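Local coordinates for protein alpha-L-rhamnosidase (Klebsiella oxytoca, PDB 4XHC) that hydrolyses terminal alpha-L-rhamnose residues from rhamnosides as a two-domain glycoside hydrolase of family GH78, and binds rhamnose in its catalytic domain, at residues H55-V60 with V95-G100; H108-S113 with Q190-E195; P117-A122 with S184-L189; A122-T127 with L156-L161. All blocks are in the same frame, centred on the assembly; numbering follows the deposited sequence.

Contact 1. Residues H55-V60 with V95-G100; sequences HPPIAV and VIIDFG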
loop_
_atom_site.group_PDB
_atom_site.type_symbol
_atom_site.label_atom_id
_atom_site.label_comp_id
_atom_site.label_asym_id
_atom_site.label_seq_id
_atom_site.Cartn_x
_atom_site.Cartn_y
_atom_site.Cartn_z
ATOM N N HIS A 55 0.206 12.205 -20.024
ATOM C CA HIS A 55 -1.155 12.522 -20.455
ATOM C C HIS A 55 -2.025 12.932 -19.276
ATOM O O HIS A 55 -2.071 12.225 -18.271
ATOM C CB HIS A 55 -1.800 11.314 -21.120
ATOM C CG HIS A 55 -1.381 11.111 -22.538
ATOM N ND1 HIS A 55 -0.511 10.112 -22.920
ATOM C CD2 HIS A 55 -1.718 11.772 -23.668
ATOM C CE1 HIS A 55 -0.335 10.161 -24.227
ATOM N NE2 HIS A 55 -1.054 11.160 -24.704
ATOM N N PRO A 56 -2.737 14.065 -19.393
ATOM C CA PRO A 56 -3.687 14.412 -18.342
ATOM C C PRO A 56 -5.025 13.726 -18.601
ATOM O O PRO A 56 -5.299 13.348 -19.741
ATOM C CB PRO A 56 -3.820 15.922 -18.497
ATOM C CG PRO A 56 -3.651 16.146 -19.967
ATOM C CD PRO A 56 -2.762 15.048 -20.493
ATOM N N PRO A 57 -5.860 13.570 -17.561
ATOM C CA PRO A 57 -7.201 13.024 -17.744
ATOM C C PRO A 57 -8.138 14.088 -18.292
ATOM O O PRO A 57 -7.760 15.254 -18.336
ATOM C CB PRO A 57 -7.606 12.612 -16.336
ATOM C CG PRO A 57 -6.819 13.487 -15.434
ATOM C CD PRO A 57 -5.593 13.932 -16.162
ATOM N N ILE A 58 -9.345 13.699 -18.699
ATOM C CA ILE A 58 -10.280 14.650 -19.330
ATOM C C ILE A 58 -11.460 15.091 -18.456
ATOM O O ILE A 58 -12.029 16.139 -18.706
ATOM C CB ILE A 58 -10.830 14.135 -20.687
ATOM C CG1 ILE A 58 -11.803 12.958 -20.494
ATOM C CG2 ILE A 58 -9.678 13.751 -21.607
ATOM C CD1 ILE A 58 -12.619 12.614 -21.730
ATOM N N ALA A 59 -11.842 14.312 -17.449
ATOM C CA ALA A 59 -12.983 14.698 -16.623
ATOM C C ALA A 59 -13.091 13.940 -15.305
ATOM O O ALA A 59 -12.493 12.876 -15.120
ATOM C CB ALA A 59 -14.272 14.524 -17.416
ATOM N N VAL A 60 -13.865 14.528 -14.393
ATOM C CA VAL A 60 -14.376 13.837 -13.216
ATOM C C VAL A 60 -15.788 13.376 -13.542
ATOM O O VAL A 60 -16.578 14.138 -14.093
ATOM C CB VAL A 60 -14.411 14.768 -11.986
ATOM C CG1 VAL A 60 -15.023 14.061 -10.786
ATOM C CG2 VAL A 60 -13.009 15.257 -11.661
ATOM N N VAL A 95 -13.771 10.365 -5.653
ATOM C CA VAL A 95 -14.113 10.771 -7.008
ATOM C C VAL A 95 -13.679 9.714 -7.995
ATOM O O VAL A 95 -12.869 8.851 -7.659
ATOM C CB VAL A 95 -13.418 12.084 -7.382
ATOM C CG1 VAL A 95 -14.002 13.222 -6.565
ATOM C CG2 VAL A 95 -11.911 11.979 -7.164
ATOM N N ILE A 96 -14.229 9.777 -9.205
ATOM C CA ILE A 96 -13.758 8.939 -10.305
ATOM C C ILE A 96 -13.227 9.813 -11.435
ATOM O O ILE A 96 -13.951 10.661 -11.960
ATOM C CB ILE A 96 -14.861 8.035 -10.856
ATOM C CG1 ILE A 96 -15.349 7.074 -9.767
ATOM C CG2 ILE A 96 -14.324 7.257 -12.053
ATOM C CD1 ILE A 96 -16.608 6.322 -10.134
ATOM N N ILE A 97 -11.960 9.593 -11.789
ATOM C CA ILE A 97 -11.283 10.328 -12.851
ATOM C C ILE A 97 -11.317 9.534 -14.164
ATOM O O ILE A 97 -10.804 8.407 -14.239
ATOM C CB ILE A 97 -9.799 10.590 -12.494
ATOM C CG1 ILE A 97 -9.630 11.162 -11.078
ATOM C CG2 ILE A 97 -9.157 11.522 -13.512
ATOM C CD1 ILE A 97 -10.125 12.569 -10.905
ATOM N N ASP A 98 -11.939 10.112 -15.191
ATOM C CA ASP A 98 -11.941 9.529 -16.536
ATOM C C ASP A 98 -10.732 10.053 -17.280
ATOM O O ASP A 98 -10.629 11.260 -17.492
ATOM C CB ASP A 98 -13.222 9.927 -17.283
ATOM C CG ASP A 98 -13.367 9.241 -18.638
ATOM O OD1 ASP A 98 -12.451 8.516 -19.090
ATOM O OD2 ASP A 98 -14.428 9.438 -19.263
ATOM N N PHE A 99 -9.827 9.152 -17.676
ATOM C CA PHE A 99 -8.641 9.546 -18.451
ATOM C C PHE A 99 -8.903 9.676 -19.953
ATOM O O PHE A 99 -8.071 10.214 -20.673
ATOM C CB PHE A 99 -7.453 8.617 -18.185
ATOM C CG PHE A 99 -6.663 8.991 -16.964
ATOM C CD1 PHE A 99 -7.166 8.756 -15.694
ATOM C CD2 PHE A 99 -5.427 9.604 -17.079
ATOM C CE1 PHE A 99 -6.441 9.112 -14.561
ATOM C CE2 PHE A 99 -4.695 9.961 -15.950
ATOM C CZ PHE A 99 -5.201 9.711 -14.691
ATOM N N GLY A 100 -10.054 9.209 -20.428
ATOM C CA GLY A 100 -10.485 9.502 -21.806
ATOM C C GLY A 100 -10.139 8.445 -22.843
ATOM O O GLY A 100 -10.851 8.293 -23.822
#
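Pro57 sets its CB over one face of the Phe99 ring, 3.7 Å from the ring centroid and only 8° off the ring normal, a CH-pi contact. The same methylene group also meets Ile97, whose CG2, anti to the backbone N, is turned to Pro57 CB and Pro57 CG. Beside this apolar patch the carbonyl of Asp98 takes two backbone donors, both in the carbonyl plane: Ile58 N at 3.0 Å from Asp98 O and Ala59 N at 3.3 Å from the same oxygen. Two consecutive residues facing one make this a classic beta bulge, at the point where the chain leaves its loop and enters strand 59-65. From there the pairing with strand 94-99 is regular and antiparallel: Asp98 N donates to Ala59 O (2.8 Å), and Val60 sits opposite Ile97 as a non-hydrogen-bonded pair, Val60 CG2 touching Ile97 CD1 at 4.0 Å. These two strands are neighbours in the six-stranded sheet of the N-terminal beta domain. The side chain of Asp98 points to the other face, where it forms an Asx turn: Gly100 N donates to Asp98 OD1 (2.8 Å), approaching 49° out of the carboxylate plane. Arg174 forms a salt bridge with the same oxygen and probably helps to hold the carboxylate in place. Ile58 CD1 lies against Gly100 CA at the turn. Farther out, Phe173 meets the Phe99 ring edge-to-face, while Leu81 of helix 81-84 packs on Pro57 and Phe84 on Val60.

Contact 2. Residues H108-S113 with Q190-E195; sequences HFLCQS and QFTQIE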
loop_
_atom_site.group_PDB
_atom_site.type_symbol
_atom_site.label_atom_id
_atom_site.label_comp_id
_atom_site.label_asym_id
_atom_site.label_seq_id
_atom_site.Cartn_x
_atom_site.Cartn_y
_atom_site.Cartn_z
ATOM N N HIS A 108 1.293 9.726 -11.661
ATOM C CA HIS A 108 1.980 10.832 -10.985
ATOM C C HIS A 108 0.913 11.796 -10.504
ATOM O O HIS A 108 0.008 12.114 -11.264
ATOM C CB HIS A 108 2.935 11.537 -11.969
ATOM C CG HIS A 108 3.574 12.790 -11.438
ATOM N ND1 HIS A 108 3.495 14.000 -12.093
ATOM C CD2 HIS A 108 4.332 13.015 -10.339
ATOM C CE1 HIS A 108 4.160 14.918 -11.416
ATOM N NE2 HIS A 108 4.680 14.345 -10.347
ATOM N N PHE A 109 0.988 12.241 -9.251
ATOM C CA PHE A 109 0.115 13.330 -8.775
ATOM C C PHE A 109 0.742 14.163 -7.659
ATOM O O PHE A 109 1.654 13.715 -6.976
ATOM C CB PHE A 109 -1.260 12.801 -8.341
ATOM C CG PHE A 109 -1.220 11.903 -7.139
ATOM C CD1 PHE A 109 -1.131 12.434 -5.861
ATOM C CD2 PHE A 109 -1.284 10.527 -7.287
ATOM C CE1 PHE A 109 -1.088 11.610 -4.751
ATOM C CE2 PHE A 109 -1.241 9.696 -6.186
ATOM C CZ PHE A 109 -1.141 10.235 -4.914
ATOM N N LEU A 110 0.260 15.390 -7.509
ATOM C CA LEU A 110 0.665 16.265 -6.417
ATOM C C LEU A 110 -0.550 16.536 -5.563
ATOM O O LEU A 110 -1.648 16.694 -6.086
ATOM C CB LEU A 110 1.191 17.614 -6.934
ATOM C CG LEU A 110 2.374 17.701 -7.903
ATOM C CD1 LEU A 110 2.848 19.151 -7.969
ATOM C CD2 LEU A 110 3.521 16.793 -7.498
ATOM N N CYS A 111 -0.355 16.621 -4.254
ATOM C CA CYS A 111 -1.430 17.034 -3.364
ATOM C C CYS A 111 -0.897 17.757 -2.133
ATOM O O CYS A 111 0.273 17.629 -1.792
ATOM C CB CYS A 111 -2.302 15.831 -2.965
ATOM S SG CYS A 111 -1.486 14.566 -1.967
ATOM N N GLN A 112 -1.785 18.502 -1.476
ATOM C CA GLN A 112 -1.413 19.404 -0.393
ATOM C C GLN A 112 -2.532 19.611 0.621
ATOM O O GLN A 112 -3.691 19.303 0.368
ATOM C CB GLN A 112 -1.018 20.764 -0.974
ATOM C CG GLN A 112 -2.123 21.428 -1.772
ATOM C CD GLN A 112 -1.667 22.699 -2.444
ATOM O OE1 GLN A 112 -0.626 22.733 -3.087
ATOM N NE2 GLN A 112 -2.453 23.755 -2.303
ATOM N N SER A 113 -2.159 20.167 1.765
ATOM C CA SER A 113 -3.078 20.373 2.886
ATOM C C SER A 113 -3.929 21.625 2.692
ATOM O O SER A 113 -3.533 22.538 1.980
ATOM C CB SER A 113 -2.272 20.457 4.195
ATOM O OG SER A 113 -2.881 21.298 5.158
ATOM N N GLN A 190 -6.215 18.246 -0.909
ATOM C CA GLN A 190 -6.468 18.992 -2.139
ATOM C C GLN A 190 -5.459 18.582 -3.207
ATOM O O GLN A 190 -4.269 18.808 -3.040
ATOM C CB GLN A 190 -6.349 20.484 -1.828
ATOM C CG GLN A 190 -6.572 21.435 -2.989
ATOM C CD GLN A 190 -6.635 22.892 -2.535
ATOM O OE1 GLN A 190 -6.021 23.294 -1.531
ATOM N NE2 GLN A 190 -7.375 23.694 -3.279
ATOM N N PHE A 191 -5.934 17.979 -4.296
ATOM C CA PHE A 191 -5.063 17.564 -5.397
ATOM C C PHE A 191 -4.842 18.730 -6.344
ATOM O O PHE A 191 -5.774 19.468 -6.629
ATOM C CB PHE A 191 -5.691 16.410 -6.157
ATOM C CG PHE A 191 -5.772 15.148 -5.358
ATOM C CD1 PHE A 191 -6.822 14.928 -4.494
ATOM C CD2 PHE A 191 -4.777 14.193 -5.451
ATOM C CE1 PHE A 191 -6.886 13.771 -3.744
ATOM C CE2 PHE A 191 -4.836 13.030 -4.710
ATOM C CZ PHE A 191 -5.893 12.820 -3.855
ATOM N N THR A 192 -3.611 18.919 -6.810
ATOM C CA THR A 192 -3.305 20.028 -7.728
ATOM C C THR A 192 -2.883 19.559 -9.126
ATOM O O THR A 192 -2.863 20.363 -10.055
ATOM C CB THR A 192 -2.226 20.988 -7.162
ATOM O OG1 THR A 192 -0.939 20.353 -7.164
ATOM C CG2 THR A 192 -2.574 21.434 -5.740
ATOM N N GLN A 193 -2.537 18.284 -9.285
ATOM C CA GLN A 193 -2.160 17.776 -10.596
ATOM C C GLN A 193 -2.244 16.274 -10.613
ATOM O O GLN A 193 -1.856 15.631 -9.651
ATOM C CB GLN A 193 -0.741 18.202 -10.956
ATOM C CG GLN A 193 -0.135 17.418 -12.112
ATOM C CD GLN A 193 1.176 18.009 -12.602
ATOM O OE1 GLN A 193 1.831 18.806 -11.905
ATOM N NE2 GLN A 193 1.577 17.615 -13.810
ATOM N N ILE A 194 -2.751 15.721 -11.706
ATOM C CA ILE A 194 -2.784 14.282 -11.888
ATOM C C ILE A 194 -2.476 13.956 -13.341
ATOM O O ILE A 194 -3.064 14.543 -14.242
ATOM C CB ILE A 194 -4.160 13.693 -11.538
ATOM C CG1 ILE A 194 -4.581 14.118 -10.123
ATOM C CG2 ILE A 194 -4.128 12.170 -11.668
ATOM C CD1 ILE A 194 -5.853 13.469 -9.614
ATOM N N GLU A 195 -1.559 13.021 -13.566
ATOM C CA GLU A 195 -1.244 12.587 -14.920
ATOM C C GLU A 195 -0.792 11.136 -14.946
ATOM O O GLU A 195 -0.410 10.578 -13.921
ATOM C CB GLU A 195 -0.185 13.498 -15.559
ATOM C CG GLU A 195 1.190 13.456 -14.905
ATOM C CD GLU A 195 2.208 14.375 -15.585
ATOM O OE1 GLU A 195 1.811 15.214 -16.427
ATOM O OE2 GLU A 195 3.416 14.257 -15.275
#
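His108 O accepts from Glu195 N at 2.9 Å, and His108 N returns a bond to Glu195 O, so this pair is held by both backbone groups. Their side chains run alongside each other on the same face, and His108 ND1 donates to Glu195 OE2 at 3.2 Å. Glu195 CG sits between its backbone N and carbonyl carbon (chi1 66°) and the chain is extended beyond it, which carries OE2 alongside the imidazole. The bond is far from straight, 140° at the hydrogen, and meets the oxygen from above the carboxylate plane. Glu164 takes the opposite ring nitrogen, NE2, so the imidazole is fixed between two carboxylates that would probably favour its protonated form. The strands belong to an antiparallel four-stranded sheet, in which 106-115 is flanked by 187-200 and 163-166. Between Leu110 and Cys111 the register slips by one residue, a beta bulge that makes Thr192 N the donor to Leu110 O (3.1 Å) while Leu110 N still reaches Gln193 O. On the buried face, in an offset edge-to-face pair, Phe191 turns its edge toward the face of Phe109, centroids 5.7 Å apart and planes at 64°, with Phe191 CE2 3.9 Å from Phe109 CD1. Cys111 CB lies over a face of the Phe191 ring, and its sulfur makes an oblique sulfur-aromatic contact. Phe109 also touches Leu156, and Cys111 Leu158, both of strand 153-158 in the other sheet.

Contact 3. Residues P117-A122 with S184-L189; sequences PPDAPA and SRKFRL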
loop_
_atom_site.group_PDB
_atom_site.type_symbol
_atom_site.label_atom_id
_atom_site.label_comp_id
_atom_site.label_asym_id
_atom_site.label_seq_id
_atom_site.Cartn_x
_atom_site.Cartn_y
_atom_site.Cartn_z
ATOM N N PRO A 117 -2.736 23.246 10.252
ATOM C CA PRO A 117 -1.541 22.474 9.912
ATOM C C PRO A 117 -1.841 20.989 10.042
ATOM O O PRO A 117 -2.392 20.585 11.064
ATOM C CB PRO A 117 -0.521 22.908 10.970
ATOM C CG PRO A 117 -1.018 24.222 11.490
ATOM C CD PRO A 117 -2.507 24.163 11.388
ATOM N N PRO A 118 -1.479 20.183 9.028
ATOM C CA PRO A 118 -1.856 18.758 9.024
ATOM C C PRO A 118 -1.268 17.947 10.197
ATOM O O PRO A 118 -0.049 17.860 10.348
ATOM C CB PRO A 118 -1.343 18.247 7.667
ATOM C CG PRO A 118 -0.295 19.220 7.250
ATOM C CD PRO A 118 -0.620 20.545 7.889
ATOM N N ASP A 119 -2.147 17.340 10.995
ATOM C CA ASP A 119 -1.752 16.684 12.249
ATOM C C ASP A 119 -1.892 15.161 12.235
ATOM O O ASP A 119 -1.919 14.536 13.289
ATOM C CB ASP A 119 -2.540 17.275 13.439
ATOM C CG ASP A 119 -4.037 17.004 13.351
ATOM O OD1 ASP A 119 -4.489 16.536 12.286
ATOM O OD2 ASP A 119 -4.756 17.275 14.339
ATOM N N ALA A 120 -1.968 14.566 11.053
ATOM C CA ALA A 120 -1.975 13.107 10.934
ATOM C C ALA A 120 -1.671 12.682 9.501
ATOM O O ALA A 120 -1.840 13.461 8.587
ATOM C CB ALA A 120 -3.320 12.552 11.378
ATOM N N PRO A 121 -1.238 11.436 9.296
ATOM C CA PRO A 121 -1.075 10.969 7.923
ATOM C C PRO A 121 -2.373 11.038 7.126
ATOM O O PRO A 121 -3.458 10.963 7.702
ATOM C CB PRO A 121 -0.654 9.499 8.091
ATOM C CG PRO A 121 -0.120 9.404 9.472
ATOM C CD PRO A 121 -0.894 10.399 10.281
ATOM N N ALA A 122 -2.261 11.188 5.815
ATOM C CA ALA A 122 -3.426 11.119 4.947
ATOM C C ALA A 122 -3.497 9.724 4.317
ATOM O O ALA A 122 -2.564 9.306 3.626
ATOM C CB ALA A 122 -3.341 12.188 3.874
ATOM N N SER A 184 -7.735 13.787 9.577
ATOM C CA SER A 184 -8.424 14.237 10.787
ATOM C C SER A 184 -9.424 15.329 10.437
ATOM O O SER A 184 -9.450 15.808 9.306
ATOM C CB SER A 184 -7.427 14.728 11.831
ATOM O OG SER A 184 -6.724 15.844 11.337
ATOM N N ARG A 185 -10.231 15.732 11.413
ATOM C CA ARG A 185 -11.211 16.808 11.216
ATOM C C ARG A 185 -10.566 18.186 11.076
ATOM O O ARG A 185 -11.158 19.089 10.500
ATOM C CB ARG A 185 -12.235 16.805 12.352
ATOM C CG ARG A 185 -13.289 15.715 12.184
ATOM C CD ARG A 185 -13.970 15.433 13.517
ATOM N NE ARG A 185 -14.425 14.044 13.635
ATOM C CZ ARG A 185 -15.107 13.545 14.671
ATOM N NH1 ARG A 185 -15.482 14.315 15.705
ATOM N NH2 ARG A 185 -15.439 12.255 14.662
ATOM N N LYS A 186 -9.340 18.330 11.570
ATOM C CA LYS A 186 -8.616 19.607 11.513
ATOM C C LYS A 186 -8.116 20.042 10.117
ATOM O O LYS A 186 -7.732 21.199 9.949
ATOM C CB LYS A 186 -7.412 19.569 12.468
ATOM C CG LYS A 186 -7.772 19.455 13.943
ATOM C CD LYS A 186 -6.751 20.156 14.826
ATOM C CE LYS A 186 -6.975 21.659 14.833
ATOM N NZ LYS A 186 -5.889 22.383 15.550
ATOM N N PHE A 187 -8.070 19.135 9.137
ATOM C CA PHE A 187 -7.581 19.501 7.798
ATOM C C PHE A 187 -8.191 18.683 6.666
ATOM O O PHE A 187 -8.762 17.610 6.882
ATOM C CB PHE A 187 -6.039 19.463 7.733
ATOM C CG PHE A 187 -5.451 18.081 7.568
ATOM C CD1 PHE A 187 -5.153 17.294 8.682
ATOM C CD2 PHE A 187 -5.164 17.579 6.297
ATOM C CE1 PHE A 187 -4.602 16.023 8.534
ATOM C CE2 PHE A 187 -4.622 16.308 6.143
ATOM C CZ PHE A 187 -4.340 15.527 7.265
ATOM N N ARG A 188 -8.052 19.225 5.457
ATOM C CA ARG A 188 -8.588 18.624 4.245
ATOM C C ARG A 188 -7.494 18.459 3.202
ATOM O O ARG A 188 -6.475 19.142 3.242
ATOM C CB ARG A 188 -9.708 19.494 3.687
ATOM C CG ARG A 188 -10.938 19.531 4.578
ATOM C CD ARG A 188 -11.869 20.669 4.209
ATOM N NE ARG A 188 -11.205 21.975 4.269
ATOM C CZ ARG A 188 -10.918 22.649 5.389
ATOM N NH1 ARG A 188 -11.217 22.155 6.586
ATOM N NH2 ARG A 188 -10.315 23.828 5.313
ATOM N N LEU A 189 -7.726 17.553 2.266
ATOM C CA LEU A 189 -6.762 17.231 1.234
ATOM C C LEU A 189 -7.191 17.834 -0.106
ATOM O O LEU A 189 -8.380 17.902 -0.416
ATOM C CB LEU A 189 -6.633 15.716 1.122
ATOM C CG LEU A 189 -5.393 15.241 0.374
ATOM C CD1 LEU A 189 -4.123 15.559 1.150
ATOM C CD2 LEU A 189 -5.491 13.757 0.093
#
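Pro118 sits squarely above the Phe187 ring: Pro118 CB is 3.8 Å from the ring centroid and 2° off the normal, a CH-pi contact that joins a loop to a turn and strand start at one end of the beta-sandwich-like N-terminal domain. The loop is the irregular link from strand 106-115 to strand 122-129. The turn is the type I beta turn from Ser184 to Phe187 that leads into strand 187-200. Phe187 CG lies between its backbone N and carbonyl carbon (chi1 80°), which turns the ring across to the proline loop. Pro118 CA comes over the same ring, 3.6 Å from Phe187 CD1, and Asp119 OD1 lies at the ring edge, in its plane. Farther round, Ala120 O approaches Phe187 CZ obliquely at 3.5 Å.

The Asp119 carboxylate lies beside the beta turn and faces two of its residues. Lys186 crosses it at about a right angle, its aliphatic part against the carboxylate, with Lys186 CD 3.5 Å from Asp119 OD2. The ammonium group stays farther off, Lys186 NZ 5.4 Å from Asp119 OD2, and instead makes a salt bridge with Asp298 of the second subunit. Trp150 of that subunit packs on Ala120 and Pro121, so this end of the domain takes part in the dimer contact. Deeper in, the contact thins to Ala122 CB against Leu189 CD1. On the other oxygen of the carboxylate, Asp119 OD1 accepts from Ser184 OG through its syn lone pair, the side of OD2.

Contact 4. Residues A122-T127 with L156-L161; sequences AHLQLT and LWLDVL
With CG anti to the backbone N in His123 (chi1 174°) and anti to the carbonyl carbon in Trp157 (chi1 -73°), the two side chains run alongside each other and their rings form an offset stack. The imidazole and the five-membered ring of the indole have centroids 4.3 Å apart and planes 14° from parallel, and His123 NE2 is 3.5 Å from Trp157 CZ2. Asp155, just before the second segment, accepts from His123 NE2 and so probably fixes the rotation of the imidazole. Beneath the rings, strand 122-129 pairs antiparallel with 153-158, an edge strand of the six-stranded sheet within this chain. Ala122 and Leu158 exchange two backbone bonds, as do Leu124 and Leu156; Leu158 N to Ala122 O and Leu124 N to Leu156 O are both 2.9 Å. On the face away from the aromatic pair, Leu124 CD1 meets Leu158 CD1 at 4.1 Å and Leu126 CD1 meets Leu156 CD1 at 4.0 Å. This leucine layer faces the other sheet, where Phe109 packs on Leu156 and Leu189 on Leu124. Arg169 of the second subunit also packs on Trp157.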
loop_
_atom_site.group_PDB
_atom_site.type_symbol
_atom_site.label_atom_id
_atom_site.label_comp_id
_atom_site.label_asym_id
_atom_site.label_seq_id
_atom_site.Cartn_x
_atom_site.Cartn_y
_atom_site.Cartn_z
ATOM N N ALA A 122 -2.261 11.188 5.815
ATOM C CA ALA A 122 -3.426 11.119 4.947
ATOM C C ALA A 122 -3.497 9.724 4.317
ATOM O O ALA A 122 -2.564 9.306 3.626
ATOM C CB ALA A 122 -3.341 12.188 3.874
ATOM N N HIS A 123 -4.593 9.012 4.562
ATOM C CA HIS A 123 -4.746 7.649 4.077
ATOM C C HIS A 123 -5.667 7.636 2.860
ATOM O O HIS A 123 -6.839 7.966 2.958
ATOM C CB HIS A 123 -5.282 6.763 5.209
ATOM C CG HIS A 123 -5.625 5.365 4.799
ATOM N ND1 HIS A 123 -6.460 4.561 5.545
ATOM C CD2 HIS A 123 -5.255 4.629 3.726
ATOM C CE1 HIS A 123 -6.591 3.389 4.950
ATOM N NE2 HIS A 123 -5.867 3.403 3.844
ATOM N N LEU A 124 -5.117 7.259 1.710
ATOM C CA LEU A 124 -5.870 7.203 0.468
ATOM C C LEU A 124 -5.977 5.781 -0.014
ATOM O O LEU A 124 -5.168 4.940 0.346
ATOM C CB LEU A 124 -5.159 7.985 -0.633
ATOM C CG LEU A 124 -4.873 9.455 -0.400
ATOM C CD1 LEU A 124 -3.975 9.965 -1.512
ATOM C CD2 LEU A 124 -6.164 10.251 -0.338
ATOM N N GLN A 125 -6.964 5.545 -0.869
ATOM C CA GLN A 125 -7.117 4.287 -1.574
ATOM C C GLN A 125 -7.382 4.572 -3.040
ATOM O O GLN A 125 -8.307 5.321 -3.364
ATOM C CB GLN A 125 -8.293 3.510 -0.996
ATOM C CG GLN A 125 -8.841 2.406 -1.892
ATOM C CD GLN A 125 -9.183 1.179 -1.118
ATOM O OE1 GLN A 125 -10.358 0.826 -0.952
ATOM N NE2 GLN A 125 -8.155 0.523 -0.613
ATOM N N LEU A 126 -6.583 3.956 -3.913
ATOM C CA LEU A 126 -6.723 4.110 -5.355
ATOM C C LEU A 126 -7.181 2.813 -5.993
ATOM O O LEU A 126 -6.744 1.737 -5.599
ATOM C CB LEU A 126 -5.392 4.522 -5.972
ATOM C CG LEU A 126 -4.669 5.714 -5.349
ATOM C CD1 LEU A 126 -3.464 6.057 -6.194
ATOM C CD2 LEU A 126 -5.577 6.925 -5.233
ATOM N N THR A 127 -8.072 2.916 -6.974
ATOM C CA THR A 127 -8.569 1.748 -7.711
ATOM C C THR A 127 -8.563 2.061 -9.200
ATOM O O THR A 127 -9.003 3.134 -9.614
ATOM C CB THR A 127 -9.980 1.371 -7.252
ATOM O OG1 THR A 127 -10.015 1.356 -5.831
ATOM C CG2 THR A 127 -10.368 0.007 -7.742
ATOM N N LEU A 156 -2.244 4.200 0.225
ATOM C CA LEU A 156 -1.141 5.114 0.488
ATOM C C LEU A 156 -1.331 5.815 1.809
ATOM O O LEU A 156 -2.438 6.220 2.144
ATOM C CB LEU A 156 -1.087 6.197 -0.583
ATOM C CG LEU A 156 -0.755 5.720 -1.986
ATOM C CD1 LEU A 156 -1.094 6.795 -3.008
ATOM C CD2 LEU A 156 0.721 5.338 -2.046
ATOM N N TRP A 157 -0.238 5.967 2.551
ATOM C CA TRP A 157 -0.220 6.795 3.746
ATOM C C TRP A 157 0.810 7.899 3.547
ATOM O O TRP A 157 2.004 7.640 3.539
ATOM C CB TRP A 157 0.124 5.962 4.991
ATOM C CG TRP A 157 -0.995 5.057 5.457
ATOM C CD1 TRP A 157 -1.908 5.308 6.453
ATOM C CD2 TRP A 157 -1.323 3.772 4.932
ATOM N NE1 TRP A 157 -2.778 4.254 6.573
ATOM C CE2 TRP A 157 -2.443 3.301 5.647
ATOM C CE3 TRP A 157 -0.775 2.972 3.922
ATOM C CZ2 TRP A 157 -3.024 2.071 5.389
ATOM C CZ3 TRP A 157 -1.351 1.748 3.666
ATOM C CH2 TRP A 157 -2.467 1.304 4.401
ATOM N N LEU A 158 0.342 9.130 3.398
ATOM C CA LEU A 158 1.230 10.276 3.248
ATOM C C LEU A 158 1.492 10.906 4.613
ATOM O O LEU A 158 0.602 11.538 5.178
ATOM C CB LEU A 158 0.593 11.303 2.320
ATOM C CG LEU A 158 0.040 10.704 1.032
ATOM C CD1 LEU A 158 -0.665 11.751 0.186
ATOM C CD2 LEU A 158 1.169 10.054 0.260
ATOM N N ASP A 159 2.706 10.733 5.139
ATOM C CA ASP A 159 3.098 11.353 6.414
ATOM C C ASP A 159 3.300 12.873 6.301
ATOM O O ASP A 159 3.133 13.595 7.276
ATOM C CB ASP A 159 4.387 10.717 6.973
ATOM C CG ASP A 159 4.210 9.248 7.398
ATOM O OD1 ASP A 159 3.277 8.955 8.178
ATOM O OD2 ASP A 159 5.024 8.387 6.967
ATOM N N VAL A 160 3.655 13.358 5.118
ATOM C CA VAL A 160 4.087 14.744 4.946
ATOM C C VAL A 160 3.427 15.395 3.737
ATOM O O VAL A 160 3.413 14.820 2.654
ATOM C CB VAL A 160 5.617 14.829 4.752
ATOM C CG1 VAL A 160 6.059 16.281 4.603
ATOM C CG2 VAL A 160 6.346 14.161 5.911
ATOM N N LEU A 161 2.902 16.602 3.938
ATOM C CA LEU A 161 2.286 17.391 2.875
ATOM C C LEU A 161 2.976 18.757 2.811
ATOM O O LEU A 161 3.424 19.254 3.834
ATOM C CB LEU A 161 0.786 17.550 3.154
ATOM C CG LEU A 161 -0.003 16.227 3.233
ATOM C CD1 LEU A 161 -1.375 16.428 3.854
ATOM C CD2 LEU A 161 -0.134 15.579 1.861
#

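All four contacts lie in the N-terminal beta domain, on the same side of the chain's centre. Contacts 1 and 4 belong to the six-stranded sheet, centres 19 Å apart, without touching; contact 2 belongs to the four-stranded sheet, and contact 3 joins the loops at its end. Contact 1 closes first along the chain; contact 4 is nested within contact 3, and contact 3 within contact 2. Contact 2 touches the other three, and contacts 3 and 4, centres 11 Å apart, share Ala122. Leucine, phenylalanine and cysteine side chains thus bind the two sheets into one core, while contacts 3 and 4 also reach the second subunit.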